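Local coordinates for protein Cfl (Pectobacterium brasiliense, PDB 7A9J) that is a coronafacic acid ligase of the ATP-dependent AMP-binding enzyme family, probably activating carboxylic acids, such as medium-chain fatty acids, as adenylates, at residues Ala469-Gln474 and Tyr501-Glu506; Ala452-Ser457 and Ile515-Leu520; Leu34-Thr39 and Ser49-Leu54; Thr39-Ile44 and Asn81-Ile86. The protein carries 1 engineered substitution. All coordinates share one frame; numbering follows the deposited sequence. Where two conformers were deposited one is given.

The four contacts form two touching pairs at opposite sides of the chain's centre. Interactions 1 and 2 lie in the C-terminal domain and are buried: the first is a parallel strand pair, the second lays a short helix against an edge strand of the same sheet, where V454 and A452 bond through their backbones to L470 and Q472. Interactions 3 and 4 belong to the large AMP-binding part, share T39 and meet where F50 and L53 pack on A40 and V41. Interaction 3 is a surface contact gripped by two backbone hydrogen bonds, whereas the partly buried interaction 4, like interaction 2, has no hydrogen bond between its segments and relies on packing.

Interaction 1. Residues Ala469-Gln474 and Tyr501-Glu506; sequences ALIQPQ and YIFIKE
Strands 469-473 and 501-503 run parallel, pairing A469 with Y501, L470 with I502 and I471 with F503, and their short axes diverge by 35°. Three backbone hydrogen bonds stitch them: I502 N to A469 O (2.8 Å), I471 N to I502 O (2.8 Å), and I504 N to I471 O (3.0 Å), the last carrying the ladder one residue beyond the regular strand. On one face of the sheet sit A469, I471, Y501 and F503. The tyrosine ring offers its CD1 to A469 CB at 3.7 Å and also touches CG1 of I471, while CG2 of I471, the branch anti to the backbone N, lies against the CD2-CE2 side of F503. P473 closes this row: its CG comes to the edge of the F503 ring, 4.0 Å from CD2. On the other face L470 carries the contact. With its CG anti to the backbone N (chi1 -158°), CD1 swings across to I504 CG2 at 3.5 Å and I502 CG2 at 3.6 Å. The extended Q472 runs past the carbonyl of K505, and its OE1 accepts from I507 N. The two strands belong to a beta-alpha-beta unit whose helix 481-491 covers Y501 and F503; helix 524-530 packs on L470 and I502 from the other face, and strand 450-460 flanks 464-473.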
# COMPACT_ATOMS: atom_id res chain seq x y z
N ALA A 469 7.57 -19.22 22.87
CA ALA A 469 6.61 -19.35 21.78
C ALA A 469 5.20 -19.26 22.34
O ALA A 469 4.81 -20.06 23.19
CB ALA A 469 6.79 -20.68 21.04
N LEU A 470 4.43 -18.29 21.84
CA LEU A 470 3.00 -18.29 22.07
C LEU A 470 2.34 -19.18 21.02
O LEU A 470 2.53 -18.97 19.82
CB LEU A 470 2.50 -16.85 22.02
CG LEU A 470 1.21 -16.36 22.66
CD1 LEU A 470 1.08 -16.95 24.05
CD2 LEU A 470 1.29 -14.83 22.75
N ILE A 471 1.59 -20.18 21.46
CA ILE A 471 1.02 -21.21 20.59
C ILE A 471 -0.50 -21.15 20.70
O ILE A 471 -1.05 -21.32 21.80
CB ILE A 471 1.49 -22.62 20.97
CG1 ILE A 471 3.02 -22.74 20.95
CG2 ILE A 471 0.83 -23.69 20.07
CD1 ILE A 471 3.61 -22.66 19.59
N GLN A 472 -1.18 -20.97 19.57
CA GLN A 472 -2.64 -21.00 19.55
C GLN A 472 -3.10 -22.30 18.92
O GLN A 472 -2.95 -22.47 17.69
CB GLN A 472 -3.22 -19.80 18.80
CG GLN A 472 -4.74 -19.84 18.63
CD GLN A 472 -5.26 -18.62 17.90
OE1 GLN A 472 -4.98 -17.47 18.28
NE2 GLN A 472 -6.02 -18.85 16.83
N PRO A 473 -3.63 -23.25 19.69
CA PRO A 473 -4.02 -24.54 19.13
C PRO A 473 -5.14 -24.39 18.11
O PRO A 473 -6.02 -23.54 18.23
CB PRO A 473 -4.48 -25.34 20.35
CG PRO A 473 -3.73 -24.71 21.49
CD PRO A 473 -3.74 -23.24 21.16
N GLN A 474 -5.06 -25.24 17.08
CA GLN A 474 -6.01 -25.28 15.98
C GLN A 474 -7.32 -25.91 16.42
O GLN A 474 -7.44 -26.48 17.52
CB GLN A 474 -5.41 -26.06 14.79
CG GLN A 474 -6.10 -25.90 13.42
CD GLN A 474 -6.34 -24.45 13.02
OE1 GLN A 474 -7.21 -23.77 13.57
NE2 GLN A 474 -5.56 -23.97 12.04
N TYR A 501 6.76 -22.86 25.94
CA TYR A 501 5.53 -22.79 25.15
C TYR A 501 4.42 -22.22 26.03
O TYR A 501 4.21 -22.70 27.15
CB TYR A 501 5.18 -24.20 24.62
CG TYR A 501 6.22 -24.72 23.68
CD1 TYR A 501 6.37 -24.13 22.43
CD2 TYR A 501 7.07 -25.76 24.02
CE1 TYR A 501 7.31 -24.56 21.54
CE2 TYR A 501 8.03 -26.22 23.10
CZ TYR A 501 8.14 -25.59 21.86
OH TYR A 501 9.07 -25.95 20.92
N ILE A 502 3.74 -21.19 25.54
CA ILE A 502 2.58 -20.63 26.22
C ILE A 502 1.36 -20.91 25.34
O ILE A 502 1.23 -20.34 24.25
CB ILE A 502 2.74 -19.13 26.49
CG1 ILE A 502 3.96 -18.89 27.39
CG2 ILE A 502 1.50 -18.57 27.21
CD1 ILE A 502 4.27 -17.42 27.68
N PHE A 503 0.49 -21.80 25.79
CA PHE A 503 -0.71 -22.13 25.02
C PHE A 503 -1.80 -21.15 25.40
O PHE A 503 -2.15 -21.03 26.58
CB PHE A 503 -1.17 -23.57 25.28
CG PHE A 503 -0.20 -24.61 24.82
CD1 PHE A 503 0.90 -24.94 25.60
CD2 PHE A 503 -0.37 -25.24 23.60
CE1 PHE A 503 1.81 -25.89 25.18
CE2 PHE A 503 0.53 -26.20 23.18
CZ PHE A 503 1.62 -26.53 23.97
N ILE A 504 -2.35 -20.47 24.40
CA ILE A 504 -3.45 -19.54 24.59
C ILE A 504 -4.34 -19.65 23.35
O ILE A 504 -3.83 -19.71 22.23
CB ILE A 504 -2.93 -18.10 24.81
CG1 ILE A 504 -4.04 -17.20 25.35
CG2 ILE A 504 -2.34 -17.52 23.55
CD1 ILE A 504 -3.56 -15.81 25.71
N LYS A 505 -5.65 -19.74 23.54
CA LYS A 505 -6.46 -20.01 22.36
C LYS A 505 -6.93 -18.75 21.65
O LYS A 505 -7.65 -18.84 20.65
CB LYS A 505 -7.63 -20.93 22.71
CG LYS A 505 -7.13 -22.36 22.92
CD LYS A 505 -8.21 -23.42 22.97
CE LYS A 505 -7.55 -24.77 23.20
NZ LYS A 505 -6.42 -24.65 24.18
N GLU A 506 -6.47 -17.59 22.10
CA GLU A 506 -6.62 -16.35 21.34
C GLU A 506 -5.37 -15.51 21.57
O GLU A 506 -5.08 -15.15 22.71
CB GLU A 506 -7.87 -15.60 21.75
CG GLU A 506 -8.08 -14.31 21.01
CD GLU A 506 -9.26 -13.53 21.55
OE1 GLU A 506 -9.70 -13.84 22.68
OE2 GLU A 506 -9.75 -12.63 20.84

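Interaction 2. Residues Ala452-Ser457 and Ile515-Leu520; sequences ASVVFS and ISRRKL. With PO4 (phosphate ion), chain D.
The side chain of R517 leaves with CG anti to the carbonyl carbon (chi1 -62°) and then stays extended to NE, which lays its methylenes along strand 452-457; F456 instead sets CG between its backbone N and carbonyl carbon (chi1 55°), turning one face of its ring to L520. R517 CG lies 4.0 Å from V454 CG1, and its CD comes within 3.2 Å of V455 O, a carbonyl that sits at the edge of the guanidinium, near its plane. The charged end is held by E441: NH2 of R517 makes a salt bridge to this glutamate, which also accepts from V455 N and so connects helix 437-445, the strand and the arginine. L520 crosses V454 at about a right angle, its CD1 3.6 Å from V454 CG1, while its CB stands over that face of the F456 ring, 4.1 Å from CD1. Here helix 517-522 packs against one of the two outermost strands of the four-stranded mixed sheet in the C-terminal domain. S516 is the N-cap of that helix: its OG accepts from K519 N at 3.0 Å, and the same oxygen donates to O4 of a phosphate at 2.8 Å. The anion, probably from the crystallisation liquor, lies near the helix start, whose dipole would be expected to favour it; K519 CE passes 3.4 Å from its O2.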
# COMPACT_ATOMS: atom_id res chain seq x y z
N ALA A 452 -1.97 -20.69 15.19
CA ALA A 452 -1.24 -19.44 15.08
C ALA A 452 -0.17 -19.47 16.15
O ALA A 452 -0.21 -20.28 17.08
CB ALA A 452 -2.14 -18.22 15.26
N SER A 453 0.80 -18.58 15.99
CA SER A 453 1.92 -18.59 16.91
C SER A 453 2.63 -17.25 16.79
O SER A 453 2.64 -16.64 15.72
CB SER A 453 2.88 -19.74 16.58
OG SER A 453 4.06 -19.59 17.34
N VAL A 454 3.19 -16.79 17.91
CA VAL A 454 4.08 -15.63 17.91
C VAL A 454 5.29 -16.00 18.77
O VAL A 454 5.13 -16.54 19.87
CB VAL A 454 3.39 -14.37 18.49
CG1 VAL A 454 4.37 -13.22 18.55
CG2 VAL A 454 2.19 -13.93 17.64
N VAL A 455 6.50 -15.72 18.26
CA VAL A 455 7.75 -16.05 18.96
C VAL A 455 8.46 -14.76 19.36
O VAL A 455 8.50 -13.81 18.58
CB VAL A 455 8.66 -16.94 18.08
CG1 VAL A 455 10.07 -17.13 18.69
CG2 VAL A 455 8.01 -18.29 17.82
N PHE A 456 8.98 -14.70 20.59
CA PHE A 456 9.68 -13.52 21.06
C PHE A 456 10.68 -13.97 22.13
O PHE A 456 10.74 -15.15 22.49
CB PHE A 456 8.74 -12.48 21.68
CG PHE A 456 7.85 -13.03 22.82
CD1 PHE A 456 6.63 -13.61 22.53
CD2 PHE A 456 8.23 -12.93 24.19
CE1 PHE A 456 5.81 -14.11 23.52
CE2 PHE A 456 7.37 -13.41 25.22
CZ PHE A 456 6.18 -14.00 24.89
N SER A 457 11.47 -13.04 22.61
CA SER A 457 12.37 -13.43 23.69
C SER A 457 12.13 -12.58 24.93
O SER A 457 11.53 -11.50 24.86
CB SER A 457 13.86 -13.33 23.26
OG SER A 457 14.23 -11.96 23.11
N ILE A 515 1.85 -7.35 15.45
CA ILE A 515 1.29 -7.63 16.76
C ILE A 515 2.26 -7.16 17.86
O ILE A 515 1.90 -7.13 19.04
CB ILE A 515 0.94 -9.14 16.90
CG1 ILE A 515 0.07 -9.60 15.73
CG2 ILE A 515 0.20 -9.43 18.19
CD1 ILE A 515 -0.49 -11.00 15.89
N SER A 516 3.48 -6.79 17.45
CA SER A 516 4.53 -6.27 18.32
C SER A 516 5.12 -7.34 19.22
O SER A 516 4.63 -7.59 20.33
CB SER A 516 4.05 -5.14 19.22
OG SER A 516 5.17 -4.62 19.94
N ARG A 517 6.20 -7.98 18.78
CA ARG A 517 6.81 -8.96 19.66
C ARG A 517 7.40 -8.29 20.89
O ARG A 517 7.48 -8.91 21.96
CB ARG A 517 7.81 -9.76 18.83
CG ARG A 517 7.12 -10.51 17.69
CD ARG A 517 8.14 -11.20 16.78
NE ARG A 517 7.52 -11.94 15.70
CZ ARG A 517 7.04 -11.35 14.60
NH1 ARG A 517 7.15 -10.04 14.47
NH2 ARG A 517 6.49 -12.06 13.62
N ARG A 518 7.74 -7.00 20.78
CA ARG A 518 8.25 -6.22 21.90
C ARG A 518 7.21 -6.07 23.00
O ARG A 518 7.51 -6.23 24.20
CB ARG A 518 8.69 -4.83 21.41
CG ARG A 518 9.40 -4.05 22.48
CD ARG A 518 9.34 -2.54 22.35
NE ARG A 518 9.82 -1.98 23.61
CZ ARG A 518 9.11 -1.22 24.43
NH1 ARG A 518 7.87 -0.87 24.11
NH2 ARG A 518 9.66 -0.79 25.57
N LYS A 519 5.99 -5.70 22.64
CA LYS A 519 4.97 -5.56 23.67
C LYS A 519 4.58 -6.92 24.26
O LYS A 519 4.30 -7.01 25.46
CB LYS A 519 3.76 -4.83 23.09
CG LYS A 519 4.12 -3.38 22.72
CD LYS A 519 2.99 -2.64 21.99
CE LYS A 519 3.56 -1.72 20.90
NZ LYS A 519 2.50 -1.23 19.98
N LEU A 520 4.60 -7.98 23.45
CA LEU A 520 4.33 -9.29 24.03
C LEU A 520 5.41 -9.70 25.01
O LEU A 520 5.09 -10.24 26.08
CB LEU A 520 4.17 -10.33 22.93
CG LEU A 520 2.82 -10.22 22.24
CD1 LEU A 520 2.78 -11.05 20.96
CD2 LEU A 520 1.72 -10.64 23.20
P PO4 D . 7.29 -2.30 17.97
O1 PO4 D . 8.66 -2.07 18.55
O2 PO4 D . 6.27 -1.55 18.80
O3 PO4 D . 7.28 -1.77 16.55
O4 PO4 D . 6.97 -3.78 17.98

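Interaction 3. Residues Leu34-Thr39 and Ser49-Leu54; sequences LHSKET and SFYNLL
Segment 34-39 leaves helix 24-34, makes a type I turn from H35 to E38 and comes alongside S49, the N-cap residue just ahead of helix 50-66; T39 and S49 form an antiparallel, non-hydrogen-bonded pair. Two backbone bonds cross the contact: F50 N donates to E38 O at 2.8 Å, and Y51 N donates to S36 O at 3.0 Å. S49 caps the helix with its own side chain: chi1 of 65° brings OG to N52 N at 3.0 Å, while its CB rests 3.4 Å from E38 O. The ring of F50 lies against backbone, with E38 O at its edge, 3.4 Å from CD2, and T39 O 3.6 Å from CE2; H31 meets the same ring with the planes at about 60°, and A40 and F28 also pack on it. Y51 packs its CB on S36 CB at 3.6 Å, and the near corner of its ring, CD1, comes 3.7 Å from S36 OG; with CG anti to the backbone N, the far end of the ring leads away from the loop. S36 OG turns back to bond A32 O in the preceding helix. The chemistry is thus largely that of a helix start: the first-turn N-H groups of F50, Y51 and N52 find acceptors in two loop carbonyls and a serine hydroxyl, tying the loop to the helix by its backbone.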
# COMPACT_ATOMS: atom_id res chain seq x y z
N LEU A 34 -6.42 6.46 -28.86
CA LEU A 34 -6.34 5.28 -29.69
C LEU A 34 -7.28 4.19 -29.23
O LEU A 34 -7.44 3.20 -29.94
CB LEU A 34 -4.89 4.75 -29.71
CG LEU A 34 -3.83 5.74 -30.24
CD1 LEU A 34 -2.38 5.26 -30.02
CD2 LEU A 34 -4.10 6.11 -31.72
N HIS A 35 -7.91 4.35 -28.07
CA HIS A 35 -8.80 3.35 -27.50
C HIS A 35 -10.01 4.03 -26.89
O HIS A 35 -10.49 3.67 -25.81
CB HIS A 35 -8.06 2.52 -26.47
CG HIS A 35 -6.99 1.68 -27.08
ND1 HIS A 35 -5.74 2.19 -27.39
CD2 HIS A 35 -6.98 0.39 -27.48
CE1 HIS A 35 -5.00 1.24 -27.93
NE2 HIS A 35 -5.74 0.14 -28.01
N SER A 36 -10.54 4.98 -27.66
CA SER A 36 -11.47 5.98 -27.15
C SER A 36 -12.68 5.36 -26.48
O SER A 36 -13.16 5.88 -25.47
CB SER A 36 -11.91 6.89 -28.30
OG SER A 36 -10.79 7.64 -28.70
N LYS A 37 -13.25 4.29 -27.09
CA LYS A 37 -14.57 3.82 -26.67
C LYS A 37 -14.51 2.91 -25.48
O LYS A 37 -15.56 2.59 -24.89
CB LYS A 37 -15.26 3.06 -27.83
CG LYS A 37 -15.32 3.84 -29.14
CD LYS A 37 -16.05 3.03 -30.23
CE LYS A 37 -15.46 1.61 -30.36
NZ LYS A 37 -16.09 0.78 -31.46
N GLU A 38 -13.33 2.45 -25.12
CA GLU A 38 -13.24 1.46 -24.06
C GLU A 38 -13.39 2.11 -22.70
O GLU A 38 -13.14 3.31 -22.54
CB GLU A 38 -11.94 0.72 -24.20
CG GLU A 38 -12.05 -0.42 -25.24
CD GLU A 38 -10.69 -0.84 -25.74
OE1 GLU A 38 -9.70 -0.53 -25.05
OE2 GLU A 38 -10.61 -1.46 -26.82
N THR A 39 -13.95 1.35 -21.77
CA THR A 39 -14.18 1.85 -20.42
C THR A 39 -12.84 2.09 -19.73
O THR A 39 -12.01 1.18 -19.64
CB THR A 39 -15.00 0.85 -19.63
OG1 THR A 39 -16.26 0.72 -20.30
CG2 THR A 39 -15.23 1.30 -18.21
N SER A 49 -15.73 6.26 -20.38
CA SER A 49 -14.77 5.77 -21.36
C SER A 49 -13.45 6.51 -21.27
O SER A 49 -13.36 7.62 -20.74
CB SER A 49 -15.35 5.93 -22.79
OG SER A 49 -15.50 7.33 -23.09
N PHE A 50 -12.43 5.94 -21.91
CA PHE A 50 -11.16 6.66 -22.02
C PHE A 50 -11.34 8.05 -22.67
O PHE A 50 -10.81 9.06 -22.17
CB PHE A 50 -10.16 5.85 -22.84
CG PHE A 50 -9.41 4.82 -22.03
CD1 PHE A 50 -8.28 5.22 -21.33
CD2 PHE A 50 -9.82 3.48 -21.96
CE1 PHE A 50 -7.51 4.30 -20.52
CE2 PHE A 50 -9.05 2.55 -21.14
CZ PHE A 50 -7.92 2.98 -20.47
N TYR A 51 -12.11 8.10 -23.75
CA TYR A 51 -12.26 9.37 -24.46
C TYR A 51 -12.95 10.37 -23.57
O TYR A 51 -12.50 11.51 -23.44
CB TYR A 51 -13.03 9.18 -25.76
CG TYR A 51 -13.11 10.46 -26.58
CD1 TYR A 51 -12.05 10.84 -27.40
CD2 TYR A 51 -14.17 11.30 -26.47
CE1 TYR A 51 -12.11 11.98 -28.16
CE2 TYR A 51 -14.25 12.46 -27.28
CZ TYR A 51 -13.19 12.80 -28.06
OH TYR A 51 -13.24 13.97 -28.81
N ASN A 52 -14.05 9.96 -22.92
CA ASN A 52 -14.76 10.92 -22.06
C ASN A 52 -13.97 11.32 -20.82
O ASN A 52 -14.15 12.45 -20.31
CB ASN A 52 -16.14 10.37 -21.73
CG ASN A 52 -17.13 10.51 -22.98
OD1 ASN A 52 -17.07 11.53 -23.73
ND2 ASN A 52 -17.98 9.50 -23.26
N LEU A 53 -13.14 10.42 -20.28
CA LEU A 53 -12.25 10.81 -19.20
C LEU A 53 -11.24 11.85 -19.68
O LEU A 53 -11.01 12.84 -18.98
CB LEU A 53 -11.57 9.57 -18.59
CG LEU A 53 -10.51 9.81 -17.55
CD1 LEU A 53 -11.13 10.59 -16.41
CD2 LEU A 53 -9.99 8.40 -17.04
N LEU A 54 -10.66 11.66 -20.87
CA LEU A 54 -9.80 12.71 -21.44
C LEU A 54 -10.55 14.04 -21.59
O LEU A 54 -10.01 15.10 -21.28
CB LEU A 54 -9.20 12.26 -22.78
CG LEU A 54 -8.39 13.31 -23.56
CD1 LEU A 54 -7.09 13.71 -22.77
CD2 LEU A 54 -8.05 12.79 -24.93

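Interaction 4. Residues Thr39-Ile44 and Asn81-Ile86; sequences TAVKSI and NCFELI
V41 and F83 point past each other in opposite directions, so that the methyl CG1 of V41 meets the CD1-CE1 bond of the phenylalanine ring obliquely, 3.4 Å from CE1 and just as near to CD1. The valine sets that methyl anti to its backbone N (chi1 -160°), and CB follows at 3.8 Å from CE1. F83 reaches across with CG anti to its carbonyl carbon, and the far end of the ring slides beside the strand: CZ lies 3.6 Å from V41 O and 3.8 Å from K42 CA. S43 N stands at the ring edge, near its plane, 3.9 Å from CZ. Strand 39-42 carries a classic beta bulge here, with A40 and V41 both facing I48 of the neighbouring strand 47-49, and the first turn of helix 83-95 packs beside it. I48 and H46 also touch F83, while L53 and L258 meet V41. I86 touches T246, F247 and L250 of helix 240-251, the helix whose start supplies P240, W241 and L244 to the pocket of the bound 6-ethyl-1-oxo-indene-4-carboxylic acid; the I86 side chain itself is about 14 Å from that ligand.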
# COMPACT_ATOMS: atom_id res chain seq x y z
N THR A 39 -13.95 1.35 -21.77
CA THR A 39 -14.18 1.85 -20.42
C THR A 39 -12.84 2.09 -19.73
O THR A 39 -12.01 1.18 -19.64
CB THR A 39 -15.00 0.85 -19.63
OG1 THR A 39 -16.26 0.72 -20.30
CG2 THR A 39 -15.23 1.30 -18.21
N ALA A 40 -12.64 3.30 -19.22
CA ALA A 40 -11.44 3.59 -18.43
C ALA A 40 -11.68 3.38 -16.94
O ALA A 40 -10.80 2.84 -16.24
CB ALA A 40 -10.97 5.02 -18.67
N VAL A 41 -12.80 3.83 -16.38
CA VAL A 41 -13.08 3.79 -14.94
C VAL A 41 -14.53 3.36 -14.78
O VAL A 41 -15.40 3.77 -15.55
CB VAL A 41 -12.87 5.15 -14.23
CG1 VAL A 41 -12.68 4.93 -12.68
CG2 VAL A 41 -11.65 5.82 -14.79
N LYS A 42 -14.78 2.54 -13.78
CA LYS A 42 -16.15 2.16 -13.47
C LYS A 42 -16.33 2.10 -11.97
O LYS A 42 -15.38 2.00 -11.19
CB LYS A 42 -16.55 0.87 -14.18
CG LYS A 42 -15.99 -0.38 -13.64
CD LYS A 42 -15.84 -1.42 -14.78
CE LYS A 42 -15.59 -2.82 -14.23
NZ LYS A 42 -15.74 -3.85 -15.30
N SER A 43 -17.58 2.26 -11.57
CA SER A 43 -17.99 2.09 -10.19
C SER A 43 -19.15 1.13 -10.26
O SER A 43 -19.43 0.58 -11.33
CB SER A 43 -18.37 3.42 -9.52
OG SER A 43 -19.42 4.03 -10.24
N ILE A 44 -19.82 0.91 -9.14
CA ILE A 44 -20.97 0.04 -9.21
C ILE A 44 -22.05 0.64 -10.10
O ILE A 44 -22.74 -0.08 -10.81
CB ILE A 44 -21.50 -0.26 -7.80
CG1 ILE A 44 -20.49 -1.17 -7.09
CG2 ILE A 44 -22.86 -0.91 -7.88
CD1 ILE A 44 -20.95 -1.63 -5.76
N ASN A 81 -12.92 7.98 -3.28
CA ASN A 81 -12.71 7.44 -4.62
C ASN A 81 -13.84 7.89 -5.56
O ASN A 81 -15.00 7.60 -5.30
CB ASN A 81 -12.71 5.93 -4.57
CG ASN A 81 -11.57 5.39 -3.73
OD1 ASN A 81 -10.66 6.14 -3.33
ND2 ASN A 81 -11.73 4.13 -3.28
N CYS A 82 -13.49 8.59 -6.60
CA CYS A 82 -14.49 8.99 -7.61
C CYS A 82 -13.76 9.27 -8.91
O CYS A 82 -12.51 9.38 -8.94
CB CYS A 82 -15.32 10.20 -7.13
SG CYS A 82 -14.31 11.67 -6.83
N PHE A 83 -14.55 9.42 -10.00
CA PHE A 83 -13.89 9.64 -11.28
C PHE A 83 -13.22 11.02 -11.30
O PHE A 83 -12.19 11.23 -11.95
CB PHE A 83 -14.93 9.61 -12.44
CG PHE A 83 -15.65 8.29 -12.62
CD1 PHE A 83 -15.23 7.12 -11.94
CD2 PHE A 83 -16.73 8.23 -13.52
CE1 PHE A 83 -15.92 5.91 -12.16
CE2 PHE A 83 -17.44 7.06 -13.74
CZ PHE A 83 -17.04 5.87 -13.07
N GLU A 84 -13.79 11.97 -10.55
CA GLU A 84 -13.21 13.30 -10.50
C GLU A 84 -11.82 13.29 -9.91
O GLU A 84 -10.99 14.14 -10.31
CB GLU A 84 -14.10 14.27 -9.69
CG GLU A 84 -15.38 14.62 -10.46
CD GLU A 84 -16.45 13.52 -10.37
OE1 GLU A 84 -16.32 12.53 -9.62
OE2 GLU A 84 -17.48 13.69 -11.05
N LEU A 85 -11.52 12.33 -9.00
CA LEU A 85 -10.20 12.31 -8.37
C LEU A 85 -9.15 11.96 -9.41
O LEU A 85 -8.13 12.67 -9.54
CB LEU A 85 -10.19 11.30 -7.19
CG LEU A 85 -8.83 11.15 -6.48
CD1 LEU A 85 -8.21 12.54 -6.17
CD2 LEU A 85 -9.06 10.35 -5.18
N ILE A 86 -9.37 10.90 -10.19
CA ILE A 86 -8.34 10.54 -11.17
C ILE A 86 -8.29 11.57 -12.29
O ILE A 86 -7.20 11.91 -12.79
CB ILE A 86 -8.57 9.10 -11.67
CG1 ILE A 86 -7.45 8.69 -12.67
CG2 ILE A 86 -9.99 8.96 -12.26
CD1 ILE A 86 -5.96 8.78 -12.11